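Hypothetical protein VC0802 (Vibrio cholerae, PDB 1ZVP) is of unknown function, possibly a transport protein, and carries two sequences of the ACT-domain family, which is often associated with small-ligand binding. Local coordinates at residues 41-46 with 52-57; 80-85 with 106-111; 96-101 with 124-129. All coordinates share one frame; numbering follows the deposited sequence.

Interaction 1: residues 41-46 with 52-57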
# COMPACT_ATOMS: atom_id res chain seq x y z
N PRO D 41 1.49 -8.48 14.52
CA PRO D 41 1.86 -7.99 13.20
C PRO D 41 1.59 -6.49 13.06
O PRO D 41 0.56 -6.00 13.53
CB PRO D 41 0.96 -8.79 12.27
CG PRO D 41 -0.19 -9.21 13.10
CD PRO D 41 0.37 -9.43 14.46
N ILE D 42 2.51 -5.77 12.41
CA ILE D 42 2.34 -4.34 12.20
C ILE D 42 1.28 -4.10 11.14
O ILE D 42 0.58 -3.09 11.16
CB ILE D 42 3.67 -3.63 11.86
CG1 ILE D 42 3.52 -2.11 11.99
CG2 ILE D 42 4.20 -4.05 10.48
CD1 ILE D 42 4.79 -1.34 11.75
N ALA D 43 1.15 -5.06 10.22
CA ALA D 43 0.17 -4.98 9.15
C ALA D 43 -0.44 -6.34 8.85
O ALA D 43 0.15 -7.38 9.14
CB ALA D 43 0.79 -4.39 7.89
N THR D 44 -1.63 -6.31 8.26
CA THR D 44 -2.42 -7.50 7.95
C THR D 44 -3.13 -7.29 6.62
O THR D 44 -3.64 -6.21 6.36
CB THR D 44 -3.44 -7.75 9.07
OG1 THR D 44 -2.83 -8.55 10.07
CG2 THR D 44 -4.68 -8.43 8.56
N PHE D 45 -3.15 -8.30 5.76
CA PHE D 45 -4.06 -8.26 4.62
C PHE D 45 -4.66 -9.63 4.35
O PHE D 45 -3.94 -10.61 4.15
CB PHE D 45 -3.43 -7.67 3.34
CG PHE D 45 -4.45 -7.15 2.36
CD1 PHE D 45 -4.70 -5.79 2.26
CD2 PHE D 45 -5.21 -8.02 1.58
CE1 PHE D 45 -5.66 -5.30 1.38
CE2 PHE D 45 -6.18 -7.55 0.71
CZ PHE D 45 -6.41 -6.18 0.61
N ARG D 46 -5.98 -9.68 4.34
CA ARG D 46 -6.68 -10.89 3.96
C ARG D 46 -6.82 -10.97 2.44
O ARG D 46 -7.70 -10.34 1.84
CB ARG D 46 -8.04 -10.96 4.64
CG ARG D 46 -8.74 -12.28 4.47
CD ARG D 46 -9.83 -12.46 5.54
NE ARG D 46 -10.65 -11.26 5.82
CZ ARG D 46 -11.48 -10.67 4.95
NH1 ARG D 46 -11.60 -11.12 3.70
NH2 ARG D 46 -12.18 -9.60 5.32
N THR D 52 -1.93 -12.26 4.66
CA THR D 52 -0.61 -11.62 4.67
C THR D 52 -0.35 -11.04 6.06
O THR D 52 -1.20 -10.34 6.61
CB THR D 52 -0.49 -10.48 3.61
OG1 THR D 52 -0.73 -10.99 2.29
CG2 THR D 52 0.90 -9.82 3.64
N LEU D 53 0.81 -11.36 6.63
CA LEU D 53 1.25 -10.73 7.86
C LEU D 53 2.55 -10.00 7.59
O LEU D 53 3.42 -10.53 6.92
CB LEU D 53 1.48 -11.76 8.98
CG LEU D 53 0.34 -12.68 9.44
CD1 LEU D 53 0.88 -13.75 10.41
CD2 LEU D 53 -0.82 -11.90 10.07
N VAL D 54 2.66 -8.78 8.10
CA VAL D 54 3.93 -8.05 8.09
C VAL D 54 4.39 -8.00 9.53
O VAL D 54 3.70 -7.48 10.40
CB VAL D 54 3.84 -6.63 7.44
CG1 VAL D 54 5.22 -6.02 7.28
CG2 VAL D 54 3.17 -6.68 6.10
N LEU D 55 5.57 -8.57 9.77
CA LEU D 55 6.04 -8.89 11.10
C LEU D 55 7.48 -8.48 11.25
O LEU D 55 8.22 -8.49 10.27
CB LEU D 55 5.99 -10.41 11.32
CG LEU D 55 4.65 -11.14 11.33
CD1 LEU D 55 4.81 -12.54 10.82
CD2 LEU D 55 4.10 -11.14 12.73
N GLU D 56 7.87 -8.15 12.48
CA GLU D 56 9.27 -8.04 12.86
C GLU D 56 10.02 -9.31 12.47
O GLU D 56 9.48 -10.41 12.59
CB GLU D 56 9.38 -7.81 14.36
CG GLU D 56 9.35 -6.36 14.79
CD GLU D 56 10.73 -5.84 15.19
OE1 GLU D 56 10.82 -5.25 16.30
OE2 GLU D 56 11.71 -6.02 14.42
N ALA D 57 11.26 -9.17 12.02
CA ALA D 57 12.04 -10.29 11.48
C ALA D 57 12.11 -11.49 12.42
O ALA D 57 11.80 -12.61 12.01
CB ALA D 57 13.44 -9.83 11.10
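Ala43 to Phe45 run antiparallel to Thr52 to Val54 as the two arms of a beta hairpin, the strand axes 4.8 Å apart with their directions at 171°. Phe45 and Thr52 form a hydrogen-bonded pair, joined by Phe45 N to Thr52 O at 2.9 Å and by Thr52 N to Phe45 O. At the other end the ladder finishes in a classic beta bulge: Ile42 and Ala43 both face Val54, with Val54 N bonding to Ala43 O at 3.1 Å and Val54 O taking Ile42 N at 2.9 Å. The latter donor lies nearly along the C=O axis, whereas Val54 N sits well above the Ala43 carbonyl plane.

On one face, Ala43 CB meets Val54 CG2 and Phe45 packs beside Thr52. His112 of the second subunit stacks on the Phe45 ring, and Tyr108 N of that subunit bonds to Thr52 OG1. Along the outer edge, a strand of the second subunit pairs antiparallel with Ala43 to Phe45, carrying the sheet across the interface. The other face holds Thr44 and Leu53, side by side and pointing the same way. With CG anti to its carbonyl carbon (chi1 -58°), Leu53 brings CD2 towards residues 41-44, touching Thr44 OG1 at 3.9 Å and Pro41 CG at 4.1 Å.

Interaction 2: residues 80-85 with 106-111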
# COMPACT_ATOMS: atom_id res chain seq x y z
N SER D 80 -1.27 14.90 3.99
CA SER D 80 -2.18 14.38 2.96
C SER D 80 -3.33 13.52 3.53
O SER D 80 -3.28 13.08 4.69
CB SER D 80 -1.40 13.56 1.92
OG SER D 80 -2.22 13.16 0.83
N SER D 81 -4.35 13.30 2.70
CA SER D 81 -5.50 12.47 3.05
C SER D 81 -5.60 11.23 2.14
O SER D 81 -4.71 10.99 1.30
CB SER D 81 -6.80 13.31 3.01
OG SER D 81 -7.02 13.89 1.73
N LEU D 82 -6.68 10.46 2.31
CA LEU D 82 -6.97 9.25 1.51
C LEU D 82 -7.59 9.56 0.12
O LEU D 82 -7.98 8.65 -0.62
CB LEU D 82 -7.86 8.26 2.30
CG LEU D 82 -7.35 7.29 3.39
CD1 LEU D 82 -5.99 6.65 3.07
CD2 LEU D 82 -7.29 7.98 4.72
N GLU D 83 -7.67 10.85 -0.22
CA GLU D 83 -8.05 11.28 -1.57
C GLU D 83 -7.26 12.51 -2.05
O GLU D 83 -7.84 13.52 -2.47
CB GLU D 83 -9.57 11.49 -1.72
CG GLU D 83 -10.25 12.27 -0.60
CD GLU D 83 -10.91 11.36 0.42
OE1 GLU D 83 -10.62 11.52 1.63
OE2 GLU D 83 -11.71 10.48 0.01
N ALA D 84 -5.93 12.42 -1.97
CA ALA D 84 -5.06 13.41 -2.58
C ALA D 84 -4.44 12.80 -3.84
O ALA D 84 -3.64 11.84 -3.77
CB ALA D 84 -3.98 13.84 -1.60
N VAL D 85 -4.82 13.33 -4.99
CA VAL D 85 -4.37 12.76 -6.26
C VAL D 85 -2.96 13.24 -6.62
O VAL D 85 -2.68 14.45 -6.64
CB VAL D 85 -5.40 12.97 -7.42
CG1 VAL D 85 -6.08 14.33 -7.33
CG2 VAL D 85 -4.75 12.79 -8.78
N ALA D 106 -0.85 2.00 2.65
CA ALA D 106 -1.55 3.23 3.02
C ALA D 106 -2.23 3.04 4.37
O ALA D 106 -3.07 2.15 4.53
CB ALA D 106 -2.57 3.64 1.96
N GLY D 107 -1.84 3.85 5.35
CA GLY D 107 -2.50 3.87 6.65
C GLY D 107 -3.54 4.96 6.62
O GLY D 107 -3.62 5.71 5.64
N TYR D 108 -4.34 5.06 7.67
CA TYR D 108 -5.34 6.12 7.77
C TYR D 108 -4.71 7.52 7.71
O TYR D 108 -5.20 8.40 6.99
CB TYR D 108 -6.15 5.97 9.04
CG TYR D 108 -7.29 6.94 9.14
CD1 TYR D 108 -8.56 6.58 8.70
CD2 TYR D 108 -7.11 8.23 9.65
CE1 TYR D 108 -9.62 7.46 8.77
CE2 TYR D 108 -8.17 9.13 9.73
CZ TYR D 108 -9.43 8.73 9.28
OH TYR D 108 -10.51 9.58 9.34
N TYR D 109 -3.62 7.70 8.47
CA TYR D 109 -2.89 8.98 8.55
C TYR D 109 -1.77 9.17 7.55
O TYR D 109 -1.67 10.23 6.93
CB TYR D 109 -2.38 9.24 9.96
CG TYR D 109 -3.49 9.49 10.93
CD1 TYR D 109 -4.22 10.67 10.87
CD2 TYR D 109 -3.84 8.54 11.88
CE1 TYR D 109 -5.27 10.91 11.74
CE2 TYR D 109 -4.88 8.77 12.76
CZ TYR D 109 -5.59 9.96 12.69
OH TYR D 109 -6.62 10.20 13.56
N HIS D 110 -0.92 8.16 7.39
CA HIS D 110 0.23 8.31 6.50
C HIS D 110 0.45 7.09 5.63
O HIS D 110 -0.01 6.01 5.95
CB HIS D 110 1.50 8.57 7.29
CG HIS D 110 1.48 9.82 8.12
ND1 HIS D 110 1.24 9.81 9.48
CD2 HIS D 110 1.67 11.12 7.78
CE1 HIS D 110 1.28 11.05 9.93
NE2 HIS D 110 1.54 11.86 8.92
N ASP D 111 1.18 7.28 4.54
CA ASP D 111 1.70 6.16 3.77
C ASP D 111 2.94 5.59 4.43
O ASP D 111 3.79 6.33 4.92
CB ASP D 111 2.02 6.58 2.35
CG ASP D 111 0.79 6.90 1.55
OD1 ASP D 111 -0.03 5.97 1.32
OD2 ASP D 111 0.62 8.07 1.15
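Leu82 O, whose residue packs against Gly107 and Tyr108, is gripped from the second subunit by Asn103 ND2 and, weakly, by Ser101 OG. The Leu82 side chain turns to the hairpin tip between strands 103-106 and 111-116 and supplies most of what 80-85 contributes. The two methyls divide the work: CD1 lies 3.6 Å from Gly107 O, while CD2 presses to 3.1 Å from Tyr108 O, a tight fit of carbon against carbonyl. CD2 also sits over one face of the Tyr108 ring, 4.4 Å from CD1 of that ring. A chi1 of -79° sets Leu82 CG anti to the carbonyl carbon, and chi2 of -40° then turns the methyls to the two carbonyl oxygens.

Within the tip, Gly107 N bonds to His110 O at 2.9 Å, closing the turn that carries both tyrosines. Their rings meet edge to face, Tyr108 CD2 lying 3.7 Å above the plane of the Tyr109 ring, over its centre. The Glu47 carboxylate of the second subunit holds the turn's backbone, taking Tyr109 N and His110 N. Between the segments the contact is therefore one of shape, leucine methyls against carbonyls and a ring, and much of the polar fastening comes from the partner chain.

Interaction 3: residues 96-101 with 124-129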
# COMPACT_ATOMS: atom_id res chain seq x y z
N ALA D 96 11.50 4.85 -7.72
CA ALA D 96 11.83 4.17 -8.97
C ALA D 96 13.01 4.82 -9.69
O ALA D 96 13.82 4.12 -10.28
CB ALA D 96 10.62 4.10 -9.89
N GLU D 97 13.11 6.14 -9.62
CA GLU D 97 14.22 6.87 -10.22
C GLU D 97 15.59 6.46 -9.68
O GLU D 97 16.61 6.70 -10.32
CB GLU D 97 14.07 8.37 -9.99
CG GLU D 97 13.20 9.05 -11.00
CD GLU D 97 13.10 10.54 -10.74
OE1 GLU D 97 14.00 11.29 -11.21
OE2 GLU D 97 12.12 10.96 -10.08
N HIS D 98 15.60 5.87 -8.48
CA HIS D 98 16.84 5.38 -7.88
C HIS D 98 16.94 3.86 -7.84
O HIS D 98 17.82 3.31 -7.17
CB HIS D 98 17.02 5.99 -6.50
CG HIS D 98 17.25 7.46 -6.55
ND1 HIS D 98 16.21 8.37 -6.55
CD2 HIS D 98 18.39 8.18 -6.66
CE1 HIS D 98 16.71 9.59 -6.62
NE2 HIS D 98 18.02 9.50 -6.69
N GLY D 99 16.05 3.19 -8.57
CA GLY D 99 16.05 1.75 -8.70
C GLY D 99 15.62 1.03 -7.44
O GLY D 99 16.09 -0.07 -7.17
N ILE D 100 14.71 1.65 -6.70
CA ILE D 100 14.19 1.11 -5.43
C ILE D 100 12.73 0.67 -5.56
O ILE D 100 11.84 1.47 -5.88
CB ILE D 100 14.35 2.13 -4.28
CG1 ILE D 100 15.82 2.51 -4.11
CG2 ILE D 100 13.79 1.56 -2.98
CD1 ILE D 100 16.06 3.81 -3.43
N SER D 101 12.48 -0.62 -5.31
CA SER D 101 11.12 -1.11 -5.27
C SER D 101 10.47 -0.89 -3.91
O SER D 101 11.09 -1.09 -2.87
CB SER D 101 11.03 -2.56 -5.71
OG SER D 101 10.56 -2.63 -7.04
N LEU D 124 15.46 6.99 1.87
CA LEU D 124 15.42 8.28 2.57
C LEU D 124 15.88 9.44 1.71
O LEU D 124 15.22 10.48 1.66
CB LEU D 124 16.27 8.24 3.84
CG LEU D 124 15.71 7.52 5.05
CD1 LEU D 124 16.68 7.67 6.22
CD2 LEU D 124 14.31 8.03 5.42
N GLN D 125 17.03 9.27 1.06
CA GLN D 125 17.59 10.26 0.16
C GLN D 125 16.66 10.58 -1.01
O GLN D 125 16.37 11.75 -1.26
CB GLN D 125 18.95 9.80 -0.36
CG GLN D 125 20.10 9.97 0.63
CD GLN D 125 21.30 9.05 0.32
OE1 GLN D 125 21.98 8.56 1.24
NE2 GLN D 125 21.56 8.80 -0.98
N ALA D 126 16.21 9.55 -1.73
CA ALA D 126 15.24 9.71 -2.81
C ALA D 126 13.97 10.44 -2.35
O ALA D 126 13.54 11.41 -2.97
CB ALA D 126 14.91 8.37 -3.42
N LEU D 127 13.39 9.98 -1.25
CA LEU D 127 12.12 10.49 -0.75
C LEU D 127 12.20 11.90 -0.19
O LEU D 127 11.20 12.61 -0.17
CB LEU D 127 11.53 9.55 0.30
CG LEU D 127 11.03 8.21 -0.23
CD1 LEU D 127 10.74 7.23 0.91
CD2 LEU D 127 9.81 8.41 -1.11
N GLY D 128 13.38 12.29 0.27
CA GLY D 128 13.59 13.59 0.90
C GLY D 128 13.99 14.71 -0.03
O GLY D 128 14.27 15.82 0.42
N GLU D 129 14.04 14.42 -1.34
CA GLU D 129 14.44 15.40 -2.36
C GLU D 129 13.38 16.48 -2.57
O GLU D 129 12.19 16.17 -2.72
CB GLU D 129 14.70 14.72 -3.70
CG GLU D 129 16.01 13.97 -3.81
CD GLU D 129 16.05 13.04 -5.03
OE1 GLU D 129 15.01 12.86 -5.72
OE2 GLU D 129 17.14 12.47 -5.29
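The imidazole of His98 meets Ala126 and Glu129 at the C-terminal end of helix 120-127. Its ND1 is 3.4 Å from Ala126 CB, and its CE1 is 3.2 Å from Glu129 OE2; both partners approach the ring obliquely. His98 and Glu129 reach for each other from opposite directions, with ring and carboxylate planes 58° apart. NE2 comes to 3.4 Å from Glu129 OE2, but at an angle too poor for a hydrogen bond.

The ring is held by ND1, hydrogen-bonded to Lys94 O of helix 87-96. His98 projects from the Schellman motif ending that helix: Gly99, at positive phi, is the C-prime residue, with Gly99 N bonding to Ala96 O at 3.0 Å and Ile100 N to Leu95 O. Lys94 has a second role, since its NZ bonds to Glu129 O and so ties the same two helix ends. Further in, Leu127 packs on Phe91 and Leu95 of helix 87-96 and on Ile74 and Ile113 of the sheet in the second ACT range. ND1, bonded to a carbonyl, probably carries a proton; the carboxylate near CE1 and NE2 may then favour a second proton on NE2, so any attraction would be electrostatic, with no salt bridge formed.

In the fold
From the N terminus, the chain first closes interaction 1, a short hairpin loop in which residues 52-57 return beside 41-46 within the first ACT range. The second ACT range holds the other two contacts, and they cross: 80-85 is followed by 96-101, then 106-111, then 124-129. Interaction 2 brings the loop before helix 87-96 to the hairpin tip after strand 103-106, while interaction 3 joins the end of that helix to the end of helix 120-127. Their centres lie about 19 Å apart. Interactions 1 and 3 sit on opposite sides of the chain's centre, yet all three contacts touch the second subunit; the 41-57 hairpin of one subunit meets the 106-111 turn of the other.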